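Local coordinates for protein Abbfa_003403 (Acinetobacter baumannii, PDB 4ZXH) that probably activates an amino-acid building block, condenses it with a carrier-bound partner and releases the product as a four-domain nonribosomal peptide synthetase, at residues H1086-R1091 / I1313-I1319; P1127-L1133 / Q1155-V1161; L1263-D1269 / T1289-G1295; P1066-F1070 / M1122-Q1126. All coordinates share one frame; numbering follows the deposited sequence.

Contact 1 of 4, residues H1086-R1091 / I1313-I1319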
# COMPACT_ATOMS: atom_id res chain seq x y z
N HIS A 1086 15.88 -14.96 32.68
CA HIS A 1086 17.01 -15.79 33.07
C HIS A 1086 16.68 -16.83 34.12
O HIS A 1086 17.55 -17.61 34.50
CB HIS A 1086 18.15 -14.91 33.58
CG HIS A 1086 18.47 -13.78 32.66
ND1 HIS A 1086 19.17 -13.95 31.48
CD2 HIS A 1086 18.14 -12.47 32.71
CE1 HIS A 1086 19.27 -12.79 30.86
NE2 HIS A 1086 18.65 -11.87 31.58
N LEU A 1087 15.44 -16.82 34.61
CA LEU A 1087 15.01 -17.88 35.50
C LEU A 1087 14.78 -19.17 34.70
O LEU A 1087 14.48 -19.14 33.50
CB LEU A 1087 13.76 -17.48 36.29
CG LEU A 1087 14.04 -16.61 37.53
CD1 LEU A 1087 12.76 -16.11 38.20
CD2 LEU A 1087 14.90 -17.32 38.55
N ASN A 1088 14.98 -20.29 35.37
CA ASN A 1088 14.71 -21.61 34.82
C ASN A 1088 13.30 -21.64 34.24
O ASN A 1088 12.33 -21.47 34.96
CB ASN A 1088 14.89 -22.65 35.92
CG ASN A 1088 14.58 -24.06 35.48
OD1 ASN A 1088 14.05 -24.29 34.39
ND2 ASN A 1088 14.88 -25.02 36.35
N PRO A 1089 13.20 -21.82 32.92
CA PRO A 1089 11.90 -21.75 32.22
C PRO A 1089 10.85 -22.80 32.66
O PRO A 1089 9.70 -22.70 32.23
CB PRO A 1089 12.29 -21.97 30.76
CG PRO A 1089 13.65 -22.64 30.80
CD PRO A 1089 14.32 -22.05 32.00
N ASN A 1090 11.23 -23.78 33.48
CA ASN A 1090 10.27 -24.77 33.96
C ASN A 1090 9.47 -24.30 35.18
O ASN A 1090 8.57 -24.99 35.64
CB ASN A 1090 10.97 -26.08 34.29
CG ASN A 1090 11.42 -26.80 33.05
OD1 ASN A 1090 10.60 -27.37 32.32
ND2 ASN A 1090 12.72 -26.79 32.80
N ARG A 1091 9.80 -23.12 35.69
CA ARG A 1091 9.06 -22.55 36.80
C ARG A 1091 8.10 -21.48 36.29
O ARG A 1091 8.52 -20.51 35.65
CB ARG A 1091 10.01 -21.94 37.85
CG ARG A 1091 9.36 -21.70 39.22
CD ARG A 1091 10.18 -20.77 40.07
NE ARG A 1091 11.57 -21.21 40.19
CZ ARG A 1091 12.01 -21.96 41.18
NH1 ARG A 1091 11.18 -22.35 42.15
NH2 ARG A 1091 13.29 -22.32 41.22
N ILE A 1313 18.64 -17.54 42.88
CA ILE A 1313 17.30 -18.03 43.20
C ILE A 1313 17.15 -19.48 42.79
O ILE A 1313 16.65 -20.29 43.57
CB ILE A 1313 16.21 -17.20 42.49
CG1 ILE A 1313 16.18 -15.78 43.03
CG2 ILE A 1313 14.83 -17.86 42.62
CD1 ILE A 1313 15.17 -14.89 42.34
N ASP A 1314 17.61 -19.82 41.59
CA ASP A 1314 17.46 -21.19 41.09
C ASP A 1314 18.33 -22.20 41.87
O ASP A 1314 17.91 -23.34 42.08
CB ASP A 1314 17.79 -21.25 39.60
CG ASP A 1314 16.61 -20.80 38.72
OD1 ASP A 1314 15.43 -20.90 39.16
OD2 ASP A 1314 16.86 -20.36 37.57
N GLN A 1315 19.51 -21.78 42.30
CA GLN A 1315 20.38 -22.67 43.08
C GLN A 1315 19.90 -22.83 44.53
O GLN A 1315 20.09 -23.88 45.14
CB GLN A 1315 21.82 -22.15 43.06
CG GLN A 1315 22.42 -22.09 41.66
CD GLN A 1315 23.81 -21.45 41.64
OE1 GLN A 1315 24.24 -20.85 42.62
NE2 GLN A 1315 24.51 -21.59 40.52
N MET A 1316 19.26 -21.80 45.06
CA MET A 1316 18.76 -21.82 46.44
C MET A 1316 17.44 -22.61 46.54
O MET A 1316 17.18 -23.27 47.55
CB MET A 1316 18.59 -20.39 46.94
CG MET A 1316 18.21 -20.24 48.41
SD MET A 1316 19.39 -20.90 49.62
CE MET A 1316 20.97 -20.39 48.89
N TYR A 1317 16.62 -22.54 45.49
CA TYR A 1317 15.34 -23.23 45.42
C TYR A 1317 15.22 -24.08 44.16
O TYR A 1317 14.46 -23.74 43.25
CB TYR A 1317 14.17 -22.23 45.46
CG TYR A 1317 14.13 -21.38 46.71
CD1 TYR A 1317 13.65 -21.89 47.91
CD2 TYR A 1317 14.59 -20.06 46.69
CE1 TYR A 1317 13.62 -21.12 49.06
CE2 TYR A 1317 14.56 -19.28 47.83
CZ TYR A 1317 14.07 -19.81 49.01
OH TYR A 1317 14.04 -19.03 50.15
N PRO A 1318 15.96 -25.20 44.10
CA PRO A 1318 15.95 -26.06 42.91
C PRO A 1318 14.58 -26.62 42.59
O PRO A 1318 13.73 -26.73 43.47
CB PRO A 1318 16.90 -27.22 43.30
CG PRO A 1318 17.63 -26.76 44.50
CD PRO A 1318 16.74 -25.78 45.20
N ILE A 1319 14.38 -26.95 41.32
CA ILE A 1319 13.21 -27.68 40.86
C ILE A 1319 13.69 -28.75 39.89
O ILE A 1319 14.52 -28.46 39.02
CB ILE A 1319 12.17 -26.76 40.18
CG1 ILE A 1319 12.80 -26.00 39.01
CG2 ILE A 1319 11.59 -25.78 41.18
CD1 ILE A 1319 11.82 -25.19 38.21

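Contact 2 of 4, residues P1127-L1133 / Q1155-V1161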
# COMPACT_ATOMS: atom_id res chain seq x y z
N PRO A 1127 -5.00 -22.61 45.01
CA PRO A 1127 -5.85 -22.76 46.19
C PRO A 1127 -5.11 -23.25 47.44
O PRO A 1127 -5.46 -22.86 48.55
CB PRO A 1127 -6.88 -23.80 45.75
CG PRO A 1127 -6.89 -23.74 44.27
CD PRO A 1127 -5.47 -23.46 43.89
N GLN A 1128 -4.11 -24.12 47.25
CA GLN A 1128 -3.41 -24.72 48.38
C GLN A 1128 -1.91 -24.52 48.23
O GLN A 1128 -1.38 -24.40 47.11
CB GLN A 1128 -3.74 -26.21 48.51
CG GLN A 1128 -5.23 -26.54 48.75
CD GLN A 1128 -5.75 -26.05 50.11
OE1 GLN A 1128 -5.00 -26.02 51.09
NE2 GLN A 1128 -7.03 -25.68 50.16
N GLY A 1129 -1.22 -24.49 49.36
CA GLY A 1129 0.22 -24.31 49.38
C GLY A 1129 0.97 -25.61 49.16
O GLY A 1129 0.36 -26.63 48.83
N PRO A 1130 2.29 -25.60 49.37
CA PRO A 1130 3.11 -24.49 49.87
C PRO A 1130 3.23 -23.34 48.87
O PRO A 1130 3.14 -23.58 47.66
CB PRO A 1130 4.48 -25.13 50.10
CG PRO A 1130 4.27 -26.61 49.98
CD PRO A 1130 3.10 -26.79 49.08
N TYR A 1131 3.44 -22.13 49.38
CA TYR A 1131 3.59 -20.96 48.52
C TYR A 1131 5.03 -20.52 48.42
O TYR A 1131 5.83 -20.79 49.32
CB TYR A 1131 2.72 -19.82 49.03
CG TYR A 1131 1.27 -20.14 48.84
CD1 TYR A 1131 0.68 -20.03 47.59
CD2 TYR A 1131 0.50 -20.58 49.90
CE1 TYR A 1131 -0.65 -20.35 47.41
CE2 TYR A 1131 -0.82 -20.90 49.73
CZ TYR A 1131 -1.40 -20.78 48.48
OH TYR A 1131 -2.73 -21.09 48.32
N PHE A 1132 5.35 -19.85 47.31
CA PHE A 1132 6.70 -19.39 47.03
C PHE A 1132 6.58 -17.93 46.58
O PHE A 1132 5.95 -17.63 45.58
CB PHE A 1132 7.36 -20.28 45.97
CG PHE A 1132 8.82 -19.98 45.74
CD1 PHE A 1132 9.62 -19.48 46.77
CD2 PHE A 1132 9.38 -20.17 44.49
CE1 PHE A 1132 10.96 -19.19 46.54
CE2 PHE A 1132 10.72 -19.89 44.27
CZ PHE A 1132 11.52 -19.40 45.30
N LEU A 1133 7.18 -17.03 47.35
CA LEU A 1133 6.91 -15.60 47.24
C LEU A 1133 8.17 -14.80 47.12
O LEU A 1133 9.25 -15.24 47.55
CB LEU A 1133 6.15 -15.09 48.47
CG LEU A 1133 5.06 -15.93 49.08
CD1 LEU A 1133 4.85 -15.45 50.45
CD2 LEU A 1133 3.79 -15.74 48.27
N GLN A 1155 -1.66 -22.17 55.80
CA GLN A 1155 -0.85 -22.44 54.62
C GLN A 1155 0.64 -22.38 54.94
O GLN A 1155 1.07 -21.58 55.77
CB GLN A 1155 -1.18 -21.44 53.51
CG GLN A 1155 -2.61 -21.53 53.02
CD GLN A 1155 -2.94 -22.91 52.48
OE1 GLN A 1155 -2.05 -23.67 52.08
NE2 GLN A 1155 -4.23 -23.23 52.45
N GLN A 1156 1.44 -23.22 54.29
CA GLN A 1156 2.87 -23.15 54.53
C GLN A 1156 3.57 -22.34 53.43
O GLN A 1156 3.08 -22.20 52.32
CB GLN A 1156 3.50 -24.54 54.66
CG GLN A 1156 3.95 -24.90 56.10
CD GLN A 1156 4.83 -23.82 56.80
OE1 GLN A 1156 5.44 -22.96 56.15
NE2 GLN A 1156 4.89 -23.88 58.13
N VAL A 1157 4.72 -21.78 53.80
CA VAL A 1157 5.50 -20.94 52.91
C VAL A 1157 6.83 -21.63 52.62
O VAL A 1157 7.61 -21.90 53.54
CB VAL A 1157 5.75 -19.56 53.54
CG1 VAL A 1157 6.55 -18.71 52.60
CG2 VAL A 1157 4.44 -18.89 53.89
N THR A 1158 7.10 -21.92 51.35
CA THR A 1158 8.33 -22.62 51.00
C THR A 1158 9.54 -21.72 51.23
O THR A 1158 10.56 -22.16 51.76
CB THR A 1158 8.31 -23.08 49.53
OG1 THR A 1158 7.29 -24.07 49.36
CG2 THR A 1158 9.66 -23.69 49.15
N GLY A 1159 9.41 -20.46 50.83
CA GLY A 1159 10.47 -19.50 51.00
C GLY A 1159 10.10 -18.13 50.46
O GLY A 1159 9.14 -17.98 49.70
N ILE A 1160 10.87 -17.13 50.85
CA ILE A 1160 10.68 -15.77 50.37
C ILE A 1160 11.94 -15.27 49.66
O ILE A 1160 13.03 -15.33 50.21
CB ILE A 1160 10.36 -14.81 51.51
CG1 ILE A 1160 9.14 -15.28 52.28
CG2 ILE A 1160 10.09 -13.43 50.95
CD1 ILE A 1160 8.80 -14.37 53.44
N VAL A 1161 11.79 -14.76 48.44
CA VAL A 1161 12.92 -14.12 47.80
C VAL A 1161 12.84 -12.61 47.93
O VAL A 1161 11.91 -11.99 47.44
CB VAL A 1161 13.02 -14.49 46.34
CG1 VAL A 1161 14.16 -13.73 45.70
CG2 VAL A 1161 13.25 -15.97 46.19

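Contact 3 of 4, residues L1263-D1269 / T1289-G1295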
# COMPACT_ATOMS: atom_id res chain seq x y z
N LEU A 1263 15.47 -15.79 51.48
CA LEU A 1263 16.69 -15.49 50.73
C LEU A 1263 16.74 -13.99 50.49
O LEU A 1263 15.88 -13.44 49.79
CB LEU A 1263 16.73 -16.25 49.40
CG LEU A 1263 17.83 -15.86 48.41
CD1 LEU A 1263 19.18 -16.18 49.00
CD2 LEU A 1263 17.64 -16.57 47.08
N LEU A 1264 17.73 -13.32 51.10
CA LEU A 1264 17.91 -11.89 50.88
C LEU A 1264 19.10 -11.60 49.98
O LEU A 1264 20.25 -11.86 50.35
CB LEU A 1264 18.07 -11.16 52.21
CG LEU A 1264 18.44 -9.67 52.11
CD1 LEU A 1264 17.36 -8.89 51.44
CD2 LEU A 1264 18.74 -9.11 53.48
N VAL A 1265 18.82 -11.08 48.79
CA VAL A 1265 19.86 -10.73 47.83
C VAL A 1265 20.20 -9.25 47.98
O VAL A 1265 19.36 -8.39 47.71
CB VAL A 1265 19.43 -11.04 46.37
CG1 VAL A 1265 20.49 -10.62 45.38
CG2 VAL A 1265 19.12 -12.53 46.19
N LYS A 1266 21.41 -8.95 48.43
CA LYS A 1266 21.77 -7.56 48.67
C LYS A 1266 22.60 -6.98 47.54
O LYS A 1266 23.57 -7.59 47.08
CB LYS A 1266 22.53 -7.43 49.99
CG LYS A 1266 23.06 -6.03 50.23
CD LYS A 1266 23.53 -5.85 51.66
CE LYS A 1266 24.23 -4.52 51.83
NZ LYS A 1266 25.14 -4.56 53.02
N ALA A 1267 22.19 -5.82 47.07
CA ALA A 1267 22.96 -5.05 46.11
C ALA A 1267 24.20 -4.50 46.83
O ALA A 1267 24.09 -3.60 47.65
CB ALA A 1267 22.11 -3.93 45.54
N LYS A 1268 25.37 -5.05 46.53
CA LYS A 1268 26.56 -4.77 47.33
C LYS A 1268 27.20 -3.44 46.96
O LYS A 1268 28.00 -2.90 47.71
CB LYS A 1268 27.60 -5.90 47.21
CG LYS A 1268 28.52 -5.83 45.99
CD LYS A 1268 29.44 -7.06 45.93
CE LYS A 1268 30.14 -7.16 44.58
NZ LYS A 1268 30.72 -8.53 44.33
N ASP A 1269 26.81 -2.89 45.81
CA ASP A 1269 27.39 -1.63 45.35
C ASP A 1269 26.50 -0.43 45.69
O ASP A 1269 26.78 0.70 45.26
CB ASP A 1269 27.66 -1.69 43.85
CG ASP A 1269 28.65 -2.80 43.46
OD1 ASP A 1269 29.73 -2.90 44.09
OD2 ASP A 1269 28.33 -3.59 42.53
N THR A 1289 19.04 -16.38 54.83
CA THR A 1289 20.26 -16.54 54.04
C THR A 1289 20.54 -15.29 53.22
O THR A 1289 19.67 -14.82 52.48
CB THR A 1289 20.14 -17.77 53.11
OG1 THR A 1289 19.80 -18.92 53.88
CG2 THR A 1289 21.44 -18.01 52.35
N GLN A 1290 21.75 -14.73 53.34
CA GLN A 1290 22.10 -13.52 52.59
C GLN A 1290 23.20 -13.71 51.53
O GLN A 1290 24.19 -14.41 51.76
CB GLN A 1290 22.50 -12.41 53.56
CG GLN A 1290 22.69 -11.08 52.88
CD GLN A 1290 23.15 -9.99 53.82
OE1 GLN A 1290 22.80 -9.98 55.00
NE2 GLN A 1290 23.97 -9.07 53.30
N VAL A 1291 23.04 -13.07 50.37
CA VAL A 1291 23.97 -13.22 49.26
C VAL A 1291 24.23 -11.84 48.68
O VAL A 1291 23.29 -11.16 48.26
CB VAL A 1291 23.41 -14.18 48.14
CG1 VAL A 1291 24.29 -14.18 46.92
CG2 VAL A 1291 23.25 -15.60 48.64
N ASP A 1292 25.49 -11.42 48.67
CA ASP A 1292 25.84 -10.09 48.18
C ASP A 1292 26.27 -10.13 46.71
O ASP A 1292 27.26 -10.77 46.35
CB ASP A 1292 26.95 -9.47 49.05
CG ASP A 1292 26.52 -9.27 50.51
OD1 ASP A 1292 25.30 -9.34 50.80
OD2 ASP A 1292 27.40 -9.01 51.38
N LEU A 1293 25.53 -9.42 45.86
CA LEU A 1293 25.70 -9.46 44.42
C LEU A 1293 25.96 -8.08 43.83
O LEU A 1293 25.44 -7.10 44.32
CB LEU A 1293 24.44 -10.06 43.78
CG LEU A 1293 24.18 -11.53 44.04
CD1 LEU A 1293 23.08 -12.03 43.14
CD2 LEU A 1293 25.45 -12.29 43.78
N PRO A 1294 26.76 -8.00 42.77
CA PRO A 1294 27.01 -6.73 42.06
C PRO A 1294 25.75 -5.95 41.72
O PRO A 1294 24.73 -6.54 41.39
CB PRO A 1294 27.72 -7.18 40.79
CG PRO A 1294 28.43 -8.42 41.19
CD PRO A 1294 27.51 -9.12 42.16
N GLY A 1295 25.84 -4.62 41.81
CA GLY A 1295 24.76 -3.72 41.43
C GLY A 1295 24.33 -2.87 42.61
O GLY A 1295 24.74 -3.15 43.75

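Contact 4 of 4, residues P1066-F1070 / M1122-Q1126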
# COMPACT_ATOMS: atom_id res chain seq x y z
N PRO A 1066 4.44 -22.29 41.45
CA PRO A 1066 4.80 -21.00 40.86
C PRO A 1066 5.60 -20.16 41.84
O PRO A 1066 5.57 -20.43 43.04
CB PRO A 1066 3.44 -20.32 40.60
CG PRO A 1066 2.39 -21.24 41.17
CD PRO A 1066 3.08 -22.27 42.02
N LEU A 1067 6.28 -19.15 41.33
CA LEU A 1067 6.86 -18.11 42.16
C LEU A 1067 6.02 -16.86 41.99
O LEU A 1067 5.79 -16.43 40.86
CB LEU A 1067 8.32 -17.85 41.77
CG LEU A 1067 8.97 -16.60 42.33
CD1 LEU A 1067 8.88 -16.62 43.84
CD2 LEU A 1067 10.42 -16.50 41.87
N TRP A 1068 5.53 -16.30 43.09
CA TRP A 1068 4.75 -15.07 43.05
C TRP A 1068 5.62 -13.87 43.36
O TRP A 1068 6.38 -13.87 44.34
CB TRP A 1068 3.60 -15.11 44.06
CG TRP A 1068 2.58 -16.13 43.77
CD1 TRP A 1068 2.55 -17.42 44.22
CD2 TRP A 1068 1.41 -15.97 42.96
NE1 TRP A 1068 1.44 -18.06 43.74
CE2 TRP A 1068 0.72 -17.19 42.96
CE3 TRP A 1068 0.88 -14.90 42.23
CZ2 TRP A 1068 -0.47 -17.38 42.26
CZ3 TRP A 1068 -0.30 -15.09 41.53
CH2 TRP A 1068 -0.96 -16.32 41.56
N LEU A 1069 5.50 -12.85 42.52
CA LEU A 1069 6.26 -11.61 42.70
C LEU A 1069 5.32 -10.42 42.89
O LEU A 1069 4.30 -10.31 42.23
CB LEU A 1069 7.19 -11.38 41.52
CG LEU A 1069 8.22 -12.52 41.32
CD1 LEU A 1069 8.90 -12.42 39.99
CD2 LEU A 1069 9.26 -12.56 42.44
N PHE A 1070 5.69 -9.52 43.79
CA PHE A 1070 4.82 -8.40 44.09
C PHE A 1070 5.46 -7.07 43.77
O PHE A 1070 6.65 -6.86 43.99
CB PHE A 1070 4.42 -8.48 45.54
CG PHE A 1070 3.85 -9.79 45.90
CD1 PHE A 1070 2.54 -10.10 45.58
CD2 PHE A 1070 4.64 -10.74 46.52
CE1 PHE A 1070 2.00 -11.33 45.89
CE2 PHE A 1070 4.12 -11.97 46.84
CZ PHE A 1070 2.79 -12.27 46.52
N MET A 1122 -4.38 -14.79 44.53
CA MET A 1122 -3.48 -15.93 44.41
C MET A 1122 -4.25 -17.25 44.54
O MET A 1122 -4.04 -18.20 43.78
CB MET A 1122 -2.38 -15.87 45.47
CG MET A 1122 -1.41 -14.70 45.35
SD MET A 1122 -0.43 -14.54 46.87
CE MET A 1122 0.40 -16.13 46.93
N GLN A 1123 -5.16 -17.32 45.50
CA GLN A 1123 -5.86 -18.56 45.77
C GLN A 1123 -6.88 -18.96 44.68
O GLN A 1123 -7.37 -20.09 44.68
CB GLN A 1123 -6.50 -18.50 47.15
CG GLN A 1123 -5.47 -18.82 48.24
CD GLN A 1123 -6.03 -18.84 49.65
OE1 GLN A 1123 -6.92 -18.06 50.02
NE2 GLN A 1123 -5.51 -19.76 50.46
N LYS A 1124 -7.18 -18.06 43.75
CA LYS A 1124 -7.95 -18.40 42.55
C LYS A 1124 -7.16 -19.27 41.57
O LYS A 1124 -7.72 -20.10 40.87
CB LYS A 1124 -8.41 -17.13 41.81
CG LYS A 1124 -9.51 -16.36 42.50
CD LYS A 1124 -9.81 -15.05 41.79
CE LYS A 1124 -10.44 -15.28 40.43
NZ LYS A 1124 -10.90 -13.97 39.86
N MET A 1125 -5.84 -19.06 41.51
CA MET A 1125 -4.98 -19.83 40.62
C MET A 1125 -4.24 -20.93 41.37
O MET A 1125 -3.95 -21.97 40.80
CB MET A 1125 -3.97 -18.90 39.91
CG MET A 1125 -4.61 -17.91 38.96
SD MET A 1125 -3.48 -16.73 38.19
CE MET A 1125 -3.02 -17.57 36.67
N GLN A 1126 -3.95 -20.70 42.65
CA GLN A 1126 -3.29 -21.70 43.51
C GLN A 1126 -3.97 -21.77 44.89
O GLN A 1126 -3.56 -21.09 45.84
CB GLN A 1126 -1.80 -21.38 43.67
CG GLN A 1126 -0.98 -22.49 44.30
CD GLN A 1126 0.45 -22.07 44.65
OE1 GLN A 1126 0.91 -20.98 44.29
NE2 GLN A 1126 1.15 -22.94 45.38

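Contact 1 of 4, residues H1086-R1091 / I1313-I1319
The C-terminal end of helix 1303-1316, in the α/β-hydrolase-type thioesterase domain, is tied to the loop 1086-1091 through Asp1314 and Arg1091. Each carboxylate oxygen of Asp1314 has its own partner. Asp1314 OD2 receives the backbone N of Asn1088 at 2.9 Å on its syn side. Asp1314 OD1 offers its anti lone pair to NH2 of Arg1091, a salt bridge of 3.3 Å in which guanidinium and carboxylate are nearly coplanar. The same Arg1091 NH2 gives a shorter, almost straight bond of 2.7 Å to the carbonyl O of Tyr1317, the first residue to leave helical geometry; this acceptor too lies in the guanidinium plane. The arginine gets there on a chain that runs straight through CG and CD and then bends at chi3 (-53°). Over one guanidinium face lies Ile1319, whose CG2 is 3.6 Å from Arg1091 NH1, while its CD1 packs against Arg1091 CB. Ile1319 also meets the amide of Asn1088, with Ile1319 CG1 3.5 Å from Asn1088 ND2. Residues 1088-1091 form a type I turn containing an Asx turn: Asn1088 OD1 takes the backbone N of Asn1090 at 3.0 Å and also Asn1090 ND2. OD1 of Asn1090 is held in turn by Thr1062. Beside the carboxylate, Leu1087 CD2 packs on Ile1313 CG2. One Arg1091 nitrogen thus grips a side-chain anion and a main-chain carbonyl together, which fixes the rotation of the guanidinium; the nearby positive charge would probably help keep Asp1314 ionised.

Contact 2 of 4, residues P1127-L1133 / Q1155-V1161
The ring of Tyr1131 has CA of Gly1129 over one face, towards the rim, while the aliphatic part of Gln1155 comes to its edge, Gln1155 CG lying 3.8 Å from Tyr1131 CE2. The Phe1132 ring turns an edge to the backbone, with Phe1132 CD1 3.3 Å from the carbonyl O of Gly1159, and its CZ reaches Val1161 CG2. Beyond the two segments, Phe1132 also meets the ring of Tyr1317, their planes about 55° apart. The hydroxyl of Tyr1131 bonds to the carbonyl O of Gln1126. Gln1155, its chain bent at chi2 (-59°), folds its amide back towards 1128-1129, where both ends are used. Gln1155 OE1 accepts the backbone N of Gly1129 at 3.0 Å, and Gln1155 NE2 gives an almost straight bond of 3.2 Å to OE1 of Gln1128. In both bonds the donor stands above the plane of the accepting carbonyl, away from the lone-pair direction, and the two amides are turned 56° to each other. Further on the main chains take over. Tyr1131 N bonds to Gln1156 O and its own O receives Thr1158 N. Leu1133 N reaches Gly1159 O at 3.2 Å, and Val1161 N closes on Leu1133 O at 2.7 Å. Leu1133 and Val1157 put their side chains on the same face of the sheet, Leu1133 CD1 lying 4.3 Å from Val1157 CG1. Strands 1131-1136 and 1157-1163 run parallel, joined by helix 1138-1152, as a β-α-β crossover at the centre of an α/β-hydrolase sheet; the first of them leads into what is probably the nucleophile elbow.

Contact 3 of 4, residues L1263-D1269 / T1289-G1295
Lys1266 runs alongside Asp1292 and crosses Gln1290 at a slant, and each part of its chain has a neighbour. Lys1266 CB lies 3.5 Å from OD1 of Asp1292, CG keeps to the same oxygen, and Lys1266 CD comes 3.6 Å from NE2 of Gln1290. With CG anti to the backbone N (chi1 174°) and the rest extended, the chain carries NZ past the aspartate to the carbonyl O of Glu1276. Lys1266 NZ remains 5.3 Å from OD2 of Asp1292, so the opposite charges are near without forming a salt bridge. The carboxylate is instead steadied by Gln1290, whose NE2 reaches the syn lone pair of Asp1292 OD1 at 2.8 Å, the oxygen lying in the amide plane; that NE2 also bonds to the O of Glu1276. On the other face of the sheet the contacts are apolar: Val1265 CG1 meets Leu1293 CD1 at 3.7 Å, and Leu1263 CD1 meets Val1291 CG2. The backbones pair as parallel strands throughout: Leu1264 uses N and O with Thr1289 O and Val1291 N, Lys1266 with Val1291 O and Leu1293 N. Past the strand ends the pairing goes on. Asp1269 N bonds to Gly1295 O, and Asp1269 OD2 takes Gly1295 N back at 2.8 Å on its anti side. Lys1268 lays its CE and NZ against the ring of Pro1294. Strand 1288-1293 is an outermost strand of the sheet, and strand 1262-1267 lies between it and strand 1157-1163, its Ala1267 N bonded to Asp1164, which is probably the acid of a Cys-His-Asp triad. Helix 1303-1316 covers the Leu1263 and Leu1293 face.

Contact 4 of 4, residues P1066-F1070 / M1122-Q1126
Trp1068 NE1 donates a nearly straight hydrogen bond of 3.0 Å (N-H...O 173°) to OE1 of Gln1126. The oxygen lies in the plane of the indole, and the glutamine amide is almost coplanar with the ring, so the bond runs edge to edge. Gln1126 gets its amide there on an extended chain, CG anti to the backbone N (chi1 -168°). The same Gln1126 OE1 rests 3.4 Å from CD of Pro1066, the two side chains crossing at a slant. Met1122 covers one indole face. Its CG lies over the ring system towards the rim, and a bend at chi3 (60°) brings Met1122 CE back over the five-membered ring of Trp1068, 3.7 Å from its centroid and close to the ring normal: a CH-pi contact. Met1122 SD stands above that face at a greater distance and turns to the edge of Phe1070, 4.0 Å from Phe1070 CZ, so one thioether serves two aromatics in Met-aromatic contacts. At the benzo end of the indole, Met1125 SD approaches Trp1068 CH2 at 4.2 Å. Arg1094, from strand 1093-1096, touches Pro1066, Trp1068 and Met1125, and Leu1133 packs on Met1122 and Phe1070. The indole N-H is therefore satisfied by a glutamine oxygen within a buried, otherwise largely apolar interface. That bond sets the in-plane direction of Trp1068, and the thioether packed over the face limits its tilt, pinning strand 1067-1070 to segment 1122-1126.

Overall arrangement
All four contacts lie in the thioesterase domain at the C-terminal end of the chain. Contacts 2, 3 and 4 reach one largely parallel sheet, in which strands 1067-1070, 1131-1136, 1157-1163, 1262-1267 and 1288-1293 follow side by side. Contacts 2 and 4, centres about 9 Å apart, reach neighbouring strands 1131-1136 and 1067-1070, with Phe1132 O bonded to Trp1068 N. Contact 3 lies about 22 Å from contact 2 by centres and joins it through Ile1160 O and Leu1263 N. Along the chain contact 4 closes first, then 2, then 3. Contact 1 encloses 2 and 3 and interlaces with 4; its helix 1303-1316 packs on the sheet through Ile1313 and Met1316, joining early and late parts of the domain.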